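Major pilin protein fimA (Silicibacter pomeroyi, PDB 2IMH) is of unknown function, a member of the DUF1028 family that folds into two antiparallel sheets with helices packed against them. Local coordinates at residues V71-Q85 and A96-G108. Residues are numbered along the deposited sequence; the frame is centred on the assembly and turned at random.
Sequences VNHVTSQDSGRAYRQ and AAFTGSENQDIKG
Phe98 carries its ring from the edge strand 95-99 up against helix 67-76, where Thr75 lies over one face, its CB 4.2 Å from the ring centroid in a CH-pi contact. With CG opposite the backbone N (chi1 166°), the ring reaches residues 81-84, and its CE2 meets Arg81 O edge-on at 3.3 Å, while Val71 CG1 packs on Phe98 CB. A flat aromatic suits this place, offering a face to the helix and a polarised C-H edge to a carbonyl. Arg84 O receives two donors: Gly100 N, from the backbone, and Asn103 ND2 at 3.0 Å, well above the carbonyl plane but along a nearly straight N-H (169°). The Asn103 amide suits both roles, giving ND2 also to Gly100 O across the type I turn 100-103 and accepting at OD1 from Ala47 N; an alanine here removes all three bonds and would probably leave Ala47 N without this acceptor and the turn freer to shift. Strands 85-90 and 95-99 are antiparallel neighbours in the four-stranded sheet, and Gln85 faces Thr99 in a non-hydrogen-bonded pair; the long Gln85 chain lets NE2 reach Thr99 OG1 at 2.9 Å. Nearer the surface, Glu102 N binds Ala82 O, and Glu102 CB lies over the Tyr83 ring face, 3.6 Å from its centroid, in a CH-pi contact. Behind this shell, Arg84 NE and NH2 bond Asp78 OD2 and OD1 in a salt bridge and NH1 goes to Ala48 O, while Arg81 NE bonds the backbone carbonyl Thr75 O.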
# COMPACT_ATOMS: atom_id res chain seq x y z
N VAL A 71 14.40 -3.23 7.87
CA VAL A 71 14.67 -3.50 6.46
C VAL A 71 16.07 -4.12 6.31
O VAL A 71 16.24 -5.11 5.60
CB VAL A 71 14.51 -2.23 5.59
CG1 VAL A 71 14.98 -2.49 4.18
CG2 VAL A 71 13.03 -1.79 5.59
N ASN A 72 17.06 -3.55 7.00
CA ASN A 72 18.42 -4.07 6.90
C ASN A 72 18.54 -5.51 7.43
O ASN A 72 19.21 -6.33 6.80
CB ASN A 72 19.44 -3.11 7.53
CG ASN A 72 19.60 -1.81 6.73
OD1 ASN A 72 19.12 -1.68 5.60
ND2 ASN A 72 20.30 -0.84 7.32
N HIS A 73 17.88 -5.82 8.55
CA HIS A 73 17.87 -7.17 9.14
C HIS A 73 17.32 -8.21 8.17
O HIS A 73 17.84 -9.32 8.04
CB HIS A 73 16.98 -7.24 10.39
CG HIS A 73 17.45 -6.40 11.54
ND1 HIS A 73 16.59 -5.91 12.50
CD2 HIS A 73 18.69 -5.97 11.89
CE1 HIS A 73 17.27 -5.21 13.39
NE2 HIS A 73 18.55 -5.24 13.05
N VAL A 74 16.21 -7.85 7.53
CA VAL A 74 15.55 -8.76 6.62
C VAL A 74 16.38 -8.98 5.36
O VAL A 74 16.56 -10.11 4.93
CB VAL A 74 14.14 -8.24 6.29
CG1 VAL A 74 13.55 -8.98 5.12
CG2 VAL A 74 13.28 -8.35 7.51
N THR A 75 16.87 -7.89 4.77
CA THR A 75 17.53 -7.98 3.47
C THR A 75 18.94 -8.57 3.59
O THR A 75 19.37 -9.32 2.69
CB THR A 75 17.59 -6.62 2.78
OG1 THR A 75 18.29 -5.68 3.60
CG2 THR A 75 16.17 -6.11 2.48
N SER A 76 19.64 -8.25 4.68
CA SER A 76 21.03 -8.70 4.90
C SER A 76 21.14 -10.22 4.97
O SER A 76 22.16 -10.80 4.56
CB SER A 76 21.62 -8.07 6.17
OG SER A 76 21.07 -8.65 7.35
N GLN A 77 20.10 -10.86 5.50
CA GLN A 77 20.00 -12.31 5.70
C GLN A 77 19.79 -13.08 4.40
O GLN A 77 19.78 -14.31 4.40
CB GLN A 77 18.80 -12.64 6.59
CG GLN A 77 18.93 -12.33 8.08
CD GLN A 77 17.68 -12.75 8.85
OE1 GLN A 77 17.70 -13.71 9.62
NE2 GLN A 77 16.57 -12.04 8.62
N ASP A 78 19.54 -12.36 3.31
CA ASP A 78 19.10 -13.00 2.07
C ASP A 78 20.16 -12.84 1.00
O ASP A 78 20.41 -11.73 0.55
CB ASP A 78 17.78 -12.34 1.64
CG ASP A 78 17.14 -12.98 0.41
OD1 ASP A 78 17.82 -13.71 -0.37
OD2 ASP A 78 15.93 -12.70 0.23
N SER A 79 20.75 -13.97 0.58
CA SER A 79 21.81 -13.93 -0.44
C SER A 79 21.33 -13.45 -1.81
O SER A 79 22.15 -13.03 -2.64
CB SER A 79 22.47 -15.31 -0.60
OG SER A 79 21.54 -16.27 -1.05
N GLY A 80 20.01 -13.51 -2.03
CA GLY A 80 19.42 -13.08 -3.28
C GLY A 80 18.91 -11.66 -3.24
O GLY A 80 18.19 -11.25 -4.13
N ARG A 81 19.30 -10.91 -2.21
CA ARG A 81 18.77 -9.56 -1.98
C ARG A 81 18.88 -8.60 -3.17
O ARG A 81 18.04 -7.71 -3.34
CB ARG A 81 19.42 -8.93 -0.74
CG ARG A 81 20.88 -8.49 -0.94
CD ARG A 81 21.59 -8.13 0.38
NE ARG A 81 21.92 -9.32 1.16
CZ ARG A 81 22.99 -10.09 0.97
NH1 ARG A 81 23.87 -9.80 0.03
NH2 ARG A 81 23.17 -11.15 1.74
N ALA A 82 19.93 -8.75 -3.98
CA ALA A 82 20.14 -7.81 -5.09
C ALA A 82 18.97 -7.80 -6.09
O ALA A 82 18.79 -6.84 -6.83
CB ALA A 82 21.45 -8.15 -5.82
N TYR A 83 18.19 -8.88 -6.09
CA TYR A 83 17.09 -9.04 -7.05
C TYR A 83 15.73 -8.59 -6.51
O TYR A 83 14.69 -8.90 -7.10
CB TYR A 83 17.01 -10.48 -7.52
CG TYR A 83 18.15 -10.83 -8.44
CD1 TYR A 83 17.99 -10.78 -9.82
CD2 TYR A 83 19.40 -11.14 -7.92
CE1 TYR A 83 19.05 -11.07 -10.68
CE2 TYR A 83 20.47 -11.43 -8.76
CZ TYR A 83 20.29 -11.40 -10.13
OH TYR A 83 21.35 -11.69 -10.98
N ARG A 84 15.73 -7.85 -5.41
CA ARG A 84 14.44 -7.43 -4.84
C ARG A 84 14.53 -6.08 -4.14
O ARG A 84 15.61 -5.48 -4.05
CB ARG A 84 13.81 -8.53 -3.96
CG ARG A 84 14.75 -9.69 -3.57
CD ARG A 84 14.05 -10.71 -2.67
NE ARG A 84 14.93 -11.85 -2.39
CZ ARG A 84 15.17 -12.84 -3.25
NH1 ARG A 84 14.60 -12.85 -4.45
NH2 ARG A 84 15.99 -13.82 -2.90
N GLN A 85 13.38 -5.61 -3.66
CA GLN A 85 13.24 -4.24 -3.20
C GLN A 85 12.20 -4.26 -2.08
O GLN A 85 11.20 -4.97 -2.18
CB GLN A 85 12.75 -3.36 -4.36
CG GLN A 85 12.55 -1.90 -3.99
CD GLN A 85 12.22 -1.04 -5.19
OE1 GLN A 85 11.37 -1.38 -6.01
NE2 GLN A 85 12.89 0.11 -5.29
N ALA A 96 11.76 3.36 5.65
CA ALA A 96 13.04 3.08 5.02
C ALA A 96 12.83 2.11 3.87
O ALA A 96 11.87 1.34 3.87
CB ALA A 96 13.98 2.46 6.01
N ALA A 97 13.75 2.13 2.91
CA ALA A 97 13.71 1.20 1.80
C ALA A 97 15.08 0.60 1.52
O ALA A 97 16.12 1.19 1.84
CB ALA A 97 13.17 1.88 0.55
N PHE A 98 15.05 -0.58 0.91
CA PHE A 98 16.24 -1.19 0.33
C PHE A 98 15.94 -1.43 -1.16
O PHE A 98 14.87 -1.94 -1.51
CB PHE A 98 16.54 -2.52 1.01
CG PHE A 98 17.53 -3.37 0.26
CD1 PHE A 98 18.90 -3.20 0.46
CD2 PHE A 98 17.09 -4.32 -0.66
CE1 PHE A 98 19.82 -3.98 -0.25
CE2 PHE A 98 18.00 -5.11 -1.38
CZ PHE A 98 19.38 -4.92 -1.18
N THR A 99 16.90 -1.09 -2.02
CA THR A 99 16.72 -1.35 -3.45
C THR A 99 17.91 -2.16 -3.97
O THR A 99 19.03 -1.66 -4.05
CB THR A 99 16.53 -0.03 -4.25
OG1 THR A 99 15.35 0.66 -3.80
CG2 THR A 99 16.39 -0.32 -5.76
N GLY A 100 17.65 -3.42 -4.32
CA GLY A 100 18.71 -4.31 -4.83
C GLY A 100 19.28 -3.80 -6.14
O GLY A 100 18.57 -3.17 -6.95
N SER A 101 20.56 -4.08 -6.36
CA SER A 101 21.26 -3.53 -7.52
C SER A 101 20.83 -4.21 -8.83
O SER A 101 21.05 -3.67 -9.91
CB SER A 101 22.77 -3.68 -7.33
OG SER A 101 23.09 -5.05 -7.18
N GLU A 102 20.22 -5.40 -8.73
CA GLU A 102 19.86 -6.15 -9.94
C GLU A 102 18.40 -5.97 -10.38
O GLU A 102 17.97 -6.53 -11.39
CB GLU A 102 20.21 -7.63 -9.81
CG GLU A 102 21.71 -7.90 -9.62
CD GLU A 102 22.55 -7.35 -10.77
OE1 GLU A 102 22.21 -7.61 -11.95
OE2 GLU A 102 23.54 -6.64 -10.48
N ASN A 103 17.65 -5.16 -9.64
CA ASN A 103 16.35 -4.69 -10.14
C ASN A 103 16.57 -3.85 -11.39
O ASN A 103 17.64 -3.25 -11.56
CB ASN A 103 15.64 -3.84 -9.09
CG ASN A 103 15.30 -4.63 -7.85
OD1 ASN A 103 14.46 -5.53 -7.88
ND2 ASN A 103 15.96 -4.30 -6.75
N GLN A 104 15.57 -3.77 -12.25
CA GLN A 104 15.72 -3.00 -13.49
C GLN A 104 15.65 -1.49 -13.26
O GLN A 104 14.85 -1.01 -12.46
CB GLN A 104 14.66 -3.42 -14.51
CG GLN A 104 14.77 -4.88 -14.94
CD GLN A 104 15.91 -5.13 -15.92
OE1 GLN A 104 16.34 -4.22 -16.66
NE2 GLN A 104 16.42 -6.37 -15.94
N ASP A 105 16.50 -0.74 -13.97
CA ASP A 105 16.42 0.71 -13.93
C ASP A 105 15.17 1.21 -14.65
O ASP A 105 14.67 0.52 -15.51
CB ASP A 105 17.66 1.34 -14.58
CG ASP A 105 18.93 1.05 -13.80
OD1 ASP A 105 18.91 1.19 -12.56
OD2 ASP A 105 19.94 0.68 -14.44
N ILE A 106 14.66 2.38 -14.31
CA ILE A 106 15.13 3.20 -13.21
C ILE A 106 14.47 2.72 -11.88
O ILE A 106 13.34 2.24 -11.90
CB ILE A 106 14.88 4.71 -13.53
CG1 ILE A 106 15.85 5.16 -14.64
CG2 ILE A 106 14.98 5.58 -12.28
CD1 ILE A 106 15.39 6.32 -15.48
N LYS A 107 15.23 2.82 -10.78
CA LYS A 107 14.81 2.38 -9.41
C LYS A 107 15.31 3.53 -8.47
O LYS A 107 16.36 4.06 -8.73
CB LYS A 107 15.41 1.01 -9.08
CG LYS A 107 16.94 0.87 -9.33
CD LYS A 107 17.38 -0.58 -9.22
CE LYS A 107 18.88 -0.76 -9.44
NZ LYS A 107 19.20 -0.99 -10.88
N GLY A 108 14.69 3.91 -7.35
CA GLY A 108 14.60 3.21 -6.10
C GLY A 108 13.55 3.85 -5.21
O GLY A 108 12.45 3.39 -5.26